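Local coordinates for protein 2-C-methyl-D-erythritol 2,4-cyclodiphosphate synthase (Francisella tularensis subsp. tularensis, PDB 3RE3) that probably catalyses formation of 2-C-methyl-D-erythritol 2,4-cyclodiphosphate in isoprenoid biosynthesis, working as a trimer of YgbB-family subunits, at residues A[48-53]-A[154-159]; A[82-87]-A[123-128]; A[98-103]-A[131-136]; A[105-110]-A[147-152]. All blocks are in the same frame, centred on the assembly; numbering follows the deposited sequence.

Interaction 1. Residues A[48-53]-A[154-159]. With POP (pyrophosphate 2-), chain E.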
loop_
_atom_site.group_PDB
_atom_site.type_symbol
_atom_site.label_atom_id
_atom_site.label_comp_id
_atom_site.label_asym_id
_atom_site.label_seq_id
_atom_site.Cartn_x
_atom_site.Cartn_y
_atom_site.Cartn_z
ATOM N N HIS A 48 9.805 -4.022 -11.015
ATOM C CA HIS A 48 8.873 -5.122 -10.852
ATOM C C HIS A 48 7.522 -4.633 -10.309
ATOM O O HIS A 48 6.484 -4.866 -10.927
ATOM C CB HIS A 48 9.472 -6.196 -9.940
ATOM C CG HIS A 48 8.696 -7.475 -9.921
ATOM N ND1 HIS A 48 9.282 -8.701 -10.134
ATOM C CD2 HIS A 48 7.383 -7.717 -9.697
ATOM C CE1 HIS A 48 8.362 -9.648 -10.053
ATOM N NE2 HIS A 48 7.203 -9.076 -9.790
ATOM N N ALA A 49 7.533 -3.941 -9.174
ATOM C CA ALA A 49 6.293 -3.433 -8.620
ATOM C C ALA A 49 5.621 -2.484 -9.636
ATOM O O ALA A 49 4.395 -2.434 -9.760
ATOM C CB ALA A 49 6.559 -2.723 -7.312
ATOM N N LEU A 50 6.443 -1.747 -10.377
ATOM C CA LEU A 50 5.954 -0.787 -11.362
ATOM C C LEU A 50 5.209 -1.473 -12.503
ATOM O O LEU A 50 4.120 -1.061 -12.854
ATOM C CB LEU A 50 7.109 0.038 -11.911
ATOM C CG LEU A 50 6.773 1.003 -13.031
ATOM C CD1 LEU A 50 5.741 1.990 -12.555
ATOM C CD2 LEU A 50 8.023 1.733 -13.474
ATOM N N CYS A 51 5.804 -2.514 -13.079
ATOM C CA CYS A 51 5.134 -3.320 -14.095
ATOM C C CYS A 51 3.833 -3.897 -13.569
ATOM O O CYS A 51 2.810 -3.850 -14.241
ATOM C CB CYS A 51 6.036 -4.453 -14.561
ATOM S SG CYS A 51 7.478 -3.907 -15.486
ATOM N N ASP A 52 3.885 -4.452 -12.365
ATOM C CA ASP A 52 2.692 -4.959 -11.705
ATOM C C ASP A 52 1.593 -3.900 -11.594
ATOM O O ASP A 52 0.426 -4.209 -11.797
ATOM C CB ASP A 52 3.040 -5.493 -10.309
ATOM C CG ASP A 52 3.614 -6.902 -10.341
ATOM O OD1 ASP A 52 3.484 -7.577 -11.390
ATOM O OD2 ASP A 52 4.175 -7.342 -9.307
ATOM N N ALA A 53 1.956 -2.663 -11.264
ATOM C CA ALA A 53 0.964 -1.607 -11.084
ATOM C C ALA A 53 0.270 -1.298 -12.409
ATOM O O ALA A 53 -0.950 -1.117 -12.479
ATOM C CB ALA A 53 1.612 -0.351 -10.515
ATOM N N THR A 154 9.045 -2.444 -2.308
ATOM C CA THR A 154 8.588 -1.213 -2.947
ATOM C C THR A 154 7.100 -1.300 -3.177
ATOM O O THR A 154 6.572 -2.362 -3.515
ATOM C CB THR A 154 9.290 -0.902 -4.288
ATOM O OG1 THR A 154 9.375 -2.089 -5.078
ATOM C CG2 THR A 154 10.679 -0.396 -4.048
ATOM N N HIS A 155 6.439 -0.171 -2.939
ATOM C CA HIS A 155 5.056 0.054 -3.326
ATOM C C HIS A 155 5.007 1.027 -4.504
ATOM O O HIS A 155 5.636 2.085 -4.485
ATOM C CB HIS A 155 4.279 0.666 -2.172
ATOM C CG HIS A 155 3.842 -0.318 -1.135
ATOM N ND1 HIS A 155 2.634 -0.973 -1.203
ATOM C CD2 HIS A 155 4.433 -0.725 0.015
ATOM C CE1 HIS A 155 2.501 -1.756 -0.143
ATOM N NE2 HIS A 155 3.582 -1.628 0.605
ATOM N N VAL A 156 4.255 0.669 -5.530
ATOM C CA VAL A 156 3.998 1.593 -6.622
ATOM C C VAL A 156 2.497 1.756 -6.796
ATOM O O VAL A 156 1.742 0.786 -6.708
ATOM C CB VAL A 156 4.602 1.115 -7.959
ATOM C CG1 VAL A 156 4.322 2.136 -9.062
ATOM C CG2 VAL A 156 6.090 0.887 -7.821
ATOM N N VAL A 157 2.076 2.994 -7.014
ATOM C CA VAL A 157 0.745 3.280 -7.524
ATOM C C VAL A 157 0.875 4.055 -8.836
ATOM O O VAL A 157 1.702 4.963 -8.966
ATOM C CB VAL A 157 -0.099 4.090 -6.528
ATOM C CG1 VAL A 157 -0.569 3.213 -5.391
ATOM C CG2 VAL A 157 0.677 5.311 -6.025
ATOM N N CYS A 158 0.068 3.683 -9.818
ATOM C CA CYS A 158 0.011 4.432 -11.065
ATOM C C CYS A 158 -1.417 4.836 -11.333
ATOM O O CYS A 158 -2.349 4.166 -10.884
ATOM C CB CYS A 158 0.536 3.613 -12.243
ATOM S SG CYS A 158 -0.347 2.097 -12.466
ATOM N N LEU A 159 -1.578 5.957 -12.034
ATOM C CA LEU A 159 -2.881 6.393 -12.543
ATOM C C LEU A 159 -2.817 6.463 -14.058
ATOM O O LEU A 159 -1.967 7.150 -14.609
ATOM C CB LEU A 159 -3.249 7.759 -11.991
ATOM C CG LEU A 159 -4.688 8.223 -12.143
ATOM C CD1 LEU A 159 -5.680 7.170 -11.671
ATOM C CD2 LEU A 159 -4.889 9.509 -11.365
HETATM P P1 POP E . 9.864 -10.902 -6.144
HETATM O O1 POP E . 8.688 -10.731 -7.079
HETATM O O2 POP E . 9.354 -10.991 -4.723
HETATM O O3 POP E . 10.596 -12.175 -6.496
HETATM O O POP E . 10.867 -9.642 -6.297
HETATM P P2 POP E . 12.215 -9.648 -7.194
HETATM O O4 POP E . 12.620 -8.214 -7.435
HETATM O O5 POP E . 13.331 -10.380 -6.482
HETATM O O6 POP E . 11.954 -10.297 -8.535
#
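The bond from Ala53 N to Ala49 O, 2.9 Å long, spans one helical turn, the spacing that puts Ala49 CB and Ala53 CB on the same side, against the strand residues Thr154, Val156 and Cys158. This is helix-on-sheet packing in an alpha/beta fold: helix 45-57 lies over strand 151-161, the two short axes 7.4 Å apart and only 33° from parallel. No hydrogen bond crosses, so shape carries the contact. Val156 serves both turns with its two branches. CG2 comes to Ala49 CB at 3.7 Å, while CG1, anti to the backbone N (chi1 -179°), reaches forward to Ala53 CB and to the tip of Leu50, whose CD1 lies 3.8 Å from it. Thr154 presents its OG1, not its methyl, to Ala49. On its other side the strand belongs to the trimer, where the ring of His155 meets His155 of both other subunits edge-to-face. In the first turns of helix 45-57 the imidazole of His48 lies beside a bound pyrophosphate, whose O1 sits over the ring face, 3.2 Å from His48 CE1, while Asp52 OD2 lies in plane at the ring's edge. At the far end, Cys158 SG stands 3.7 Å from Ala53 CB.

Interaction 2. Residues A[82-87]-A[123-128]; sequences FLAEIK and ANILEI
A Schellman motif at the end of helix 115-126 gives this helix-to-helix contact its polar edge, with Lys87 of helix 79-92 reaching over Leu126 and Glu127. Glu127 takes positive phi (56°), and two backbone bonds run back into the last turn, from Ile128 N to Ala123 O and from Glu127 N to Asn124 O. Such a turn leaves late carbonyls to other donors, and here a water takes up the task: it accepts from Lys87 NZ at 2.6 Å and donates to Leu126 O at 2.7 Å. The lysine chain bends at chi2 (63°), which turns CD from the straight course. Farther out its CE passes Glu127 OE2 at 3.5 Å, the two side chains crossing at about a right angle. The charged atoms Lys87 NZ and Glu127 OE2 stay 4.5 Å apart, beyond a salt bridge, so any attraction is probably modest. Beneath this edge the contact is apolar. Ile125 CG2 rests on the backbone of Ala84, 4.0 Å from Ala84 CA, and also approaches Leu83 CG; Leu126 CD2 meets Leu83 CD1 at 4.0 Å, again nearly perpendicular. Leu83 continues inward to Ile47, Leu50 and Cys51 of helix 45-57, and Leu126 leans on Ile100 of strand 96-105, so the paired helices sit over the sheet beside a third helix.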
loop_
_atom_site.group_PDB
_atom_site.type_symbol
_atom_site.label_atom_id
_atom_site.label_comp_id
_atom_site.label_asym_id
_atom_site.label_seq_id
_atom_site.Cartn_x
_atom_site.Cartn_y
_atom_site.Cartn_z
ATOM N N PHE A 82 11.720 -5.376 -19.767
ATOM C CA PHE A 82 10.348 -5.686 -19.391
ATOM C C PHE A 82 9.514 -4.422 -19.333
ATOM O O PHE A 82 8.396 -4.367 -19.840
ATOM C CB PHE A 82 10.317 -6.397 -18.046
ATOM C CG PHE A 82 11.029 -7.702 -18.060
ATOM C CD1 PHE A 82 10.358 -8.862 -18.396
ATOM C CD2 PHE A 82 12.385 -7.773 -17.770
ATOM C CE1 PHE A 82 11.020 -10.079 -18.421
ATOM C CE2 PHE A 82 13.052 -8.988 -17.793
ATOM C CZ PHE A 82 12.369 -10.140 -18.121
ATOM N N LEU A 83 10.085 -3.400 -18.720
ATOM C CA LEU A 83 9.437 -2.110 -18.638
ATOM C C LEU A 83 9.106 -1.595 -20.043
ATOM O O LEU A 83 8.065 -0.971 -20.266
ATOM C CB LEU A 83 10.333 -1.129 -17.903
ATOM C CG LEU A 83 9.584 0.114 -17.500
ATOM C CD1 LEU A 83 8.323 -0.294 -16.765
ATOM C CD2 LEU A 83 10.468 0.984 -16.637
ATOM N N ALA A 84 9.985 -1.879 -20.998
ATOM C CA ALA A 84 9.748 -1.441 -22.358
ATOM C C ALA A 84 8.641 -2.270 -23.010
ATOM O O ALA A 84 7.877 -1.765 -23.829
ATOM C CB ALA A 84 11.027 -1.486 -23.169
ATOM N N GLU A 85 8.528 -3.538 -22.644
ATOM C CA GLU A 85 7.422 -4.321 -23.173
ATOM C C GLU A 85 6.106 -3.861 -22.568
ATOM O O GLU A 85 5.100 -3.781 -23.257
ATOM C CB GLU A 85 7.640 -5.816 -22.961
ATOM C CG GLU A 85 8.111 -6.538 -24.215
ATOM C CD GLU A 85 9.262 -5.826 -24.911
ATOM O OE1 GLU A 85 9.243 -5.753 -26.159
ATOM O OE2 GLU A 85 10.187 -5.344 -24.218
ATOM N N ILE A 86 6.118 -3.544 -21.279
ATOM C CA ILE A 86 4.933 -3.005 -20.625
ATOM C C ILE A 86 4.514 -1.667 -21.254
ATOM O O ILE A 86 3.325 -1.360 -21.352
ATOM C CB ILE A 86 5.126 -2.901 -19.084
ATOM C CG1 ILE A 86 4.750 -4.223 -18.427
ATOM C CG2 ILE A 86 4.273 -1.802 -18.484
ATOM C CD1 ILE A 86 5.655 -5.369 -18.822
ATOM N N LYS A 87 5.489 -0.879 -21.700
ATOM C CA LYS A 87 5.188 0.366 -22.406
ATOM C C LYS A 87 4.405 0.092 -23.699
ATOM O O LYS A 87 3.453 0.797 -24.018
ATOM C CB LYS A 87 6.482 1.138 -22.686
ATOM C CG LYS A 87 6.397 2.195 -23.785
ATOM C CD LYS A 87 5.430 3.294 -23.429
ATOM C CE LYS A 87 5.454 4.389 -24.466
ATOM N NZ LYS A 87 4.399 5.400 -24.195
ATOM N N ALA A 123 11.468 7.499 -16.591
ATOM C CA ALA A 123 10.697 8.470 -17.351
ATOM C C ALA A 123 11.052 8.353 -18.830
ATOM O O ALA A 123 10.199 8.525 -19.702
ATOM C CB ALA A 123 10.967 9.888 -16.862
ATOM N N ASN A 124 12.324 8.086 -19.099
ATOM C CA ASN A 124 12.796 7.978 -20.462
ATOM C C ASN A 124 12.181 6.780 -21.151
ATOM O O ASN A 124 11.595 6.902 -22.216
ATOM C CB ASN A 124 14.320 7.893 -20.505
ATOM C CG ASN A 124 14.866 7.965 -21.916
ATOM O OD1 ASN A 124 14.920 9.030 -22.514
ATOM N ND2 ASN A 124 15.268 6.828 -22.453
ATOM N N ILE A 125 12.309 5.616 -20.531
ATOM C CA ILE A 125 11.800 4.384 -21.134
ATOM C C ILE A 125 10.296 4.498 -21.352
ATOM O O ILE A 125 9.759 4.031 -22.353
ATOM C CB ILE A 125 12.058 3.148 -20.265
ATOM C CG1 ILE A 125 13.553 2.868 -20.170
ATOM C CG2 ILE A 125 11.325 1.939 -20.838
ATOM C CD1 ILE A 125 13.987 2.432 -18.795
ATOM N N LEU A 126 9.626 5.120 -20.391
ATOM C CA LEU A 126 8.180 5.214 -20.392
ATOM C C LEU A 126 7.711 6.408 -21.208
ATOM O O LEU A 126 6.520 6.552 -21.497
ATOM C CB LEU A 126 7.670 5.329 -18.963
ATOM C CG LEU A 126 7.787 4.068 -18.108
ATOM C CD1 LEU A 126 7.335 4.349 -16.682
ATOM C CD2 LEU A 126 6.963 2.948 -18.735
ATOM N N GLU A 127 8.660 7.265 -21.567
ATOM C CA GLU A 127 8.370 8.441 -22.369
ATOM C C GLU A 127 7.308 9.302 -21.708
ATOM O O GLU A 127 6.292 9.622 -22.314
ATOM C CB GLU A 127 7.934 8.013 -23.760
ATOM C CG GLU A 127 8.976 7.177 -24.454
ATOM C CD GLU A 127 8.431 6.480 -25.667
ATOM O OE1 GLU A 127 7.835 7.169 -26.532
ATOM O OE2 GLU A 127 8.591 5.240 -25.740
ATOM N N ILE A 128 7.543 9.639 -20.446
ATOM C CA ILE A 128 6.750 10.631 -19.741
ATOM C C ILE A 128 7.715 11.642 -19.142
ATOM O O ILE A 128 8.932 11.488 -19.227
ATOM C CB ILE A 128 5.984 10.017 -18.575
ATOM C CG1 ILE A 128 6.984 9.481 -17.537
ATOM C CG2 ILE A 128 5.049 8.934 -19.052
ATOM C CD1 ILE A 128 6.660 8.107 -17.007
HETATM O O HOH W 1 3.910 5.823 -21.647
#

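Interaction 3. Residues A[98-103]-A[131-136]. With NA (sodium ion), chain F.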
loop_
_atom_site.group_PDB
_atom_site.type_symbol
_atom_site.label_atom_id
_atom_site.label_comp_id
_atom_site.label_asym_id
_atom_site.label_seq_id
_atom_site.Cartn_x
_atom_site.Cartn_y
_atom_site.Cartn_z
ATOM N N SER A 98 -0.936 8.995 -16.512
ATOM C CA SER A 98 -1.099 10.282 -15.883
ATOM C C SER A 98 0.107 10.517 -14.975
ATOM O O SER A 98 0.903 11.419 -15.210
ATOM C CB SER A 98 -2.384 10.303 -15.080
ATOM O OG SER A 98 -2.535 11.545 -14.436
ATOM N N ASN A 99 0.243 9.693 -13.936
ATOM C CA ASN A 99 1.410 9.774 -13.055
ATOM C C ASN A 99 1.703 8.496 -12.281
ATOM O O ASN A 99 0.850 7.627 -12.139
ATOM C CB ASN A 99 1.315 10.974 -12.106
ATOM C CG ASN A 99 0.509 10.677 -10.853
ATOM O OD1 ASN A 99 1.049 10.682 -9.755
ATOM N ND2 ASN A 99 -0.788 10.443 -11.009
ATOM N N ILE A 100 2.927 8.387 -11.785
ATOM C CA ILE A 100 3.338 7.229 -11.010
ATOM C C ILE A 100 3.970 7.652 -9.698
ATOM O O ILE A 100 4.821 8.543 -9.683
ATOM C CB ILE A 100 4.362 6.399 -11.780
ATOM C CG1 ILE A 100 3.707 5.794 -13.015
ATOM C CG2 ILE A 100 4.943 5.323 -10.875
ATOM C CD1 ILE A 100 4.686 5.219 -13.986
ATOM N N ASP A 101 3.556 7.011 -8.606
ATOM C CA ASP A 101 4.191 7.231 -7.304
ATOM C C ASP A 101 4.841 5.970 -6.724
ATOM O O ASP A 101 4.216 4.917 -6.649
ATOM C CB ASP A 101 3.191 7.814 -6.307
ATOM C CG ASP A 101 3.879 8.549 -5.168
ATOM O OD1 ASP A 101 5.111 8.733 -5.243
ATOM O OD2 ASP A 101 3.194 8.965 -4.210
ATOM N N CYS A 102 6.096 6.075 -6.309
ATOM C CA CYS A 102 6.821 4.904 -5.807
ATOM C C CYS A 102 7.345 5.158 -4.415
ATOM O O CYS A 102 7.882 6.235 -4.123
ATOM C CB CYS A 102 8.005 4.550 -6.702
ATOM S SG CYS A 102 7.615 4.307 -8.429
ATOM N N THR A 103 7.169 4.160 -3.554
ATOM C CA THR A 103 7.786 4.167 -2.238
ATOM C C THR A 103 8.704 2.951 -2.072
ATOM O O THR A 103 8.260 1.809 -2.019
ATOM C CB THR A 103 6.730 4.201 -1.126
ATOM O OG1 THR A 103 5.815 5.271 -1.377
ATOM C CG2 THR A 103 7.383 4.397 0.243
ATOM N N SER A 131 8.490 14.587 -13.946
ATOM C CA SER A 131 7.566 15.076 -12.938
ATOM C C SER A 131 6.324 14.202 -12.857
ATOM O O SER A 131 5.506 14.330 -11.946
ATOM C CB SER A 131 7.178 16.522 -13.230
ATOM O OG SER A 131 6.674 16.663 -14.549
ATOM N N GLN A 132 6.189 13.306 -13.819
ATOM C CA GLN A 132 5.093 12.367 -13.799
ATOM C C GLN A 132 5.406 11.076 -13.061
ATOM O O GLN A 132 4.518 10.241 -12.915
ATOM C CB GLN A 132 4.714 11.998 -15.210
ATOM C CG GLN A 132 3.931 13.043 -15.951
ATOM C CD GLN A 132 3.675 12.591 -17.359
ATOM O OE1 GLN A 132 4.517 12.768 -18.235
ATOM N NE2 GLN A 132 2.536 11.954 -17.577
ATOM N N ILE A 133 6.660 10.885 -12.642
ATOM C CA ILE A 133 7.018 9.713 -11.823
ATOM C C ILE A 133 7.812 10.030 -10.556
ATOM O O ILE A 133 8.966 10.434 -10.606
ATOM C CB ILE A 133 7.752 8.605 -12.610
ATOM C CG1 ILE A 133 8.322 7.589 -11.622
ATOM C CG2 ILE A 133 8.874 9.176 -13.471
ATOM C CD1 ILE A 133 8.677 6.251 -12.256
ATOM N N ASN A 134 7.184 9.808 -9.417
ATOM C CA ASN A 134 7.770 10.159 -8.143
ATOM C C ASN A 134 8.306 8.912 -7.472
ATOM O O ASN A 134 7.645 7.872 -7.461
ATOM C CB ASN A 134 6.709 10.798 -7.256
ATOM C CG ASN A 134 7.299 11.577 -6.133
ATOM O OD1 ASN A 134 7.659 12.740 -6.301
ATOM N ND2 ASN A 134 7.418 10.943 -4.969
ATOM N N ILE A 135 9.506 9.027 -6.911
ATOM C CA ILE A 135 10.155 7.935 -6.194
ATOM C C ILE A 135 10.626 8.466 -4.861
ATOM O O ILE A 135 11.483 9.356 -4.807
ATOM C CB ILE A 135 11.413 7.443 -6.937
ATOM C CG1 ILE A 135 11.076 6.894 -8.329
ATOM C CG2 ILE A 135 12.111 6.407 -6.130
ATOM C CD1 ILE A 135 12.312 6.600 -9.163
ATOM N N LYS A 136 10.074 7.926 -3.780
ATOM C CA LYS A 136 10.551 8.282 -2.442
ATOM C C LYS A 136 11.029 7.043 -1.674
ATOM O O LYS A 136 10.623 5.927 -1.975
ATOM C CB LYS A 136 9.474 9.030 -1.655
ATOM C CG LYS A 136 8.130 8.345 -1.669
ATOM C CD LYS A 136 7.091 9.174 -0.967
ATOM C CE LYS A 136 5.897 9.348 -1.854
ATOM N NZ LYS A 136 5.581 8.058 -2.534
HETATM NA NA NA F . 3.892 11.503 -9.310
#
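Asp101 and Lys136 form a salt bridge at the most closely knit part of two parallel strands, 96-105 and 133-138, the flanking strands of a beta-alpha-beta unit whose helix is 115-126. Lys136 NZ stands 2.8 Å from Asp101 OD1, a weak hydrogen bond by its geometry, and 3.0 Å from Thr103 OG1, to which it is bonded. Bends at chi3 and chi4 (128° and 42°) fold the lysine back so that its amine returns over the neighbouring strand. Asn134 ND2 also donates to Asp101 OD1 on its syn side, 26° out of the carboxylate plane, with the amide and carboxylate planes steeply inclined to each other. On the other face Ile100 and Ile133 lie side by side under helix 115-126. Backbone bonds join the strands throughout, such as Asn134 N to Ile100 O at 2.7 Å.

The partly exposed end is held differently. There Ser98 and Asn99 both face Leu159 in a classic beta bulge, and Gln132, its chain extended beyond CG, spans the gap from its 3-10 turn: NE2 donates to Ser98 O at 2.9 Å from above the carbonyl plane, while OE1 takes Gln129 N. Nearby, Asn99 OD1 binds a sodium ion at 3.0 Å, shared with Gly56 O of the second subunit.

That subunit also supplies His10, whose N donates to Asp101 OD2 and whose O accepts from Lys136 NZ, and Gly61, whose N donates to Asn134 OD1. The buried charges thus probably stabilise each other within a polar network that joins the sheet to the trimer interface.

Interaction 4. Residues A[105-110]-A[147-152]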
loop_
_atom_site.group_PDB
_atom_site.type_symbol
_atom_site.label_atom_id
_atom_site.label_comp_id
_atom_site.label_asym_id
_atom_site.label_seq_id
_atom_site.Cartn_x
_atom_site.Cartn_y
_atom_site.Cartn_z
ATOM N N ILE A 105 10.953 0.864 0.329
ATOM C CA ILE A 105 11.113 0.603 1.755
ATOM C C ILE A 105 12.382 -0.192 2.038
ATOM O O ILE A 105 12.473 -1.367 1.695
ATOM C CB ILE A 105 9.896 -0.165 2.286
ATOM C CG1 ILE A 105 8.617 0.521 1.792
ATOM C CG2 ILE A 105 9.964 -0.287 3.811
ATOM C CD1 ILE A 105 7.355 -0.080 2.303
ATOM N N ALA A 106 13.369 0.463 2.642
ATOM C CA ALA A 106 14.666 -0.172 2.893
ATOM C C ALA A 106 15.365 0.392 4.117
ATOM O O ALA A 106 15.316 1.592 4.349
ATOM C CB ALA A 106 15.549 -0.003 1.699
ATOM N N GLN A 107 16.036 -0.460 4.892
ATOM C CA GLN A 107 16.881 0.055 5.965
ATOM C C GLN A 107 18.204 0.477 5.347
ATOM O O GLN A 107 18.904 1.355 5.858
ATOM C CB GLN A 107 17.068 -0.973 7.079
ATOM C CG GLN A 107 17.531 -0.367 8.387
ATOM C CD GLN A 107 16.522 0.601 8.966
ATOM O OE1 GLN A 107 15.314 0.445 8.791
ATOM N NE2 GLN A 107 17.015 1.609 9.665
ATOM N N ALA A 108 18.512 -0.150 4.215
ATOM C CA ALA A 108 19.695 0.166 3.426
ATOM C C ALA A 108 19.687 -0.715 2.169
ATOM O O ALA A 108 18.898 -1.657 2.090
ATOM C CB ALA A 108 20.961 -0.044 4.250
ATOM N N PRO A 109 20.523 -0.391 1.161
ATOM C CA PRO A 109 21.486 0.722 1.085
ATOM C C PRO A 109 20.819 2.089 1.075
ATOM O O PRO A 109 19.590 2.178 1.010
ATOM C CB PRO A 109 22.172 0.497 -0.267
ATOM C CG PRO A 109 21.168 -0.272 -1.070
ATOM C CD PRO A 109 20.490 -1.175 -0.085
ATOM N N LYS A 110 21.617 3.149 1.086
ATOM C CA LYS A 110 21.026 4.474 1.070
ATOM C C LYS A 110 20.629 4.835 -0.369
ATOM O O LYS A 110 21.471 4.869 -1.273
ATOM C CB LYS A 110 21.958 5.514 1.691
ATOM C CG LYS A 110 21.213 6.769 2.116
ATOM C CD LYS A 110 22.132 7.978 2.241
ATOM C CE LYS A 110 21.340 9.254 2.547
ATOM N NZ LYS A 110 20.671 9.231 3.889
ATOM N N GLY A 147 13.818 -3.788 8.692
ATOM C CA GLY A 147 14.633 -3.194 9.741
ATOM C C GLY A 147 15.883 -3.996 10.065
ATOM O O GLY A 147 16.923 -3.433 10.387
ATOM N N ARG A 148 15.783 -5.314 9.958
ATOM C CA ARG A 148 16.917 -6.202 10.204
ATOM C C ARG A 148 17.758 -6.345 8.951
ATOM O O ARG A 148 18.671 -7.157 8.906
ATOM C CB ARG A 148 16.439 -7.579 10.647
ATOM C CG ARG A 148 15.641 -7.571 11.935
ATOM C CD ARG A 148 15.264 -8.978 12.403
ATOM N NE ARG A 148 14.393 -9.709 11.484
ATOM C CZ ARG A 148 13.070 -9.746 11.599
ATOM N NH1 ARG A 148 12.332 -10.434 10.738
ATOM N NH2 ARG A 148 12.485 -9.086 12.587
ATOM N N GLU A 149 17.381 -5.613 7.912
ATOM C CA GLU A 149 18.118 -5.583 6.659
ATOM C C GLU A 149 18.137 -6.919 5.947
ATOM O O GLU A 149 19.119 -7.262 5.299
ATOM C CB GLU A 149 19.553 -5.108 6.865
ATOM C CG GLU A 149 19.695 -3.749 7.504
ATOM C CD GLU A 149 21.053 -3.100 7.227
ATOM O OE1 GLU A 149 21.731 -3.513 6.261
ATOM O OE2 GLU A 149 21.440 -2.171 7.972
ATOM N N GLU A 150 17.054 -7.671 6.064
ATOM C CA GLU A 150 16.947 -8.955 5.384
ATOM C C GLU A 150 16.518 -8.792 3.929
ATOM O O GLU A 150 16.717 -9.681 3.104
ATOM C CB GLU A 150 16.024 -9.906 6.162
ATOM C CG GLU A 150 16.630 -10.307 7.519
ATOM C CD GLU A 150 15.631 -10.936 8.510
ATOM O OE1 GLU A 150 14.451 -11.134 8.158
ATOM O OE2 GLU A 150 16.044 -11.242 9.663
ATOM N N GLY A 151 15.947 -7.639 3.607
ATOM C CA GLY A 151 15.453 -7.393 2.266
ATOM C C GLY A 151 14.847 -6.013 2.132
ATOM O O GLY A 151 14.888 -5.221 3.077
ATOM N N ILE A 152 14.285 -5.731 0.959
ATOM C CA ILE A 152 13.613 -4.467 0.703
ATOM C C ILE A 152 12.305 -4.662 -0.043
ATOM O O ILE A 152 12.092 -5.681 -0.702
ATOM C CB ILE A 152 14.485 -3.511 -0.120
ATOM C CG1 ILE A 152 14.888 -4.173 -1.428
ATOM C CG2 ILE A 152 15.718 -3.099 0.659
ATOM C CD1 ILE A 152 15.849 -3.354 -2.200
HETATM O O HOH W 2 16.469 -3.462 4.380
#
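Ile152, Gln107 and Glu149 account for most of the surface covered where the loop after strand 96-105 meets the turn leading into strand 151-161, and each touches in its own way. Ile152 turns its CG2 branch onto Ala106 CB and reaches Ala108 O at 3.8 Å, while its CB lies 3.5 Å from Ile105 O. Gln107 works with its aliphatic part: its CB points toward the opposing turn and lies 3.8 Å from Glu149 CG, and its CG, anti to the backbone N (chi1 -161°), comes within 3.7 Å of Gly147 O. Its OE1 is held by Arg142 N. That turn is a Schellman motif closing helix 144-147, with Glu149 at positive phi (64°) before the chain enters strand 151-161; the loop opposite it contains a cis peptide bond before Pro109. The side chains of Glu149 and Gln107 cross at about a right angle. No direct hydrogen bond joins the segments, but a water bridges them, accepting from Gln107 N at 3.1 Å and donating to Gly151 O at 2.7 Å. Arg148, on the far side, makes a salt bridge to Glu150, NE to OE2 at 2.9 Å, and packs against Arg148 of both other subunits.

From the N terminus, helix 45-57 opens interaction 1, which closes only when strand 151-161 returns near the C terminus, so it encloses the other three. Within that loop, interactions 2, 3 and 4 open in turn at 82-87, 98-103 and 105-110 and close in the same order at 123-128, 131-136 and 147-152; every pair of them therefore crosses. Interactions 1 and 2 meet where Leu50 and Cys51 pack on Leu83 and Leu50 also touches Leu126, joining three helices on one side of the sheet. Interaction 3 adds its outer strand, and backbone bonds join 98-103 to 154-159. Interaction 4, about 27 Å from interaction 2 between centres, ties the loops at the sheet's other end.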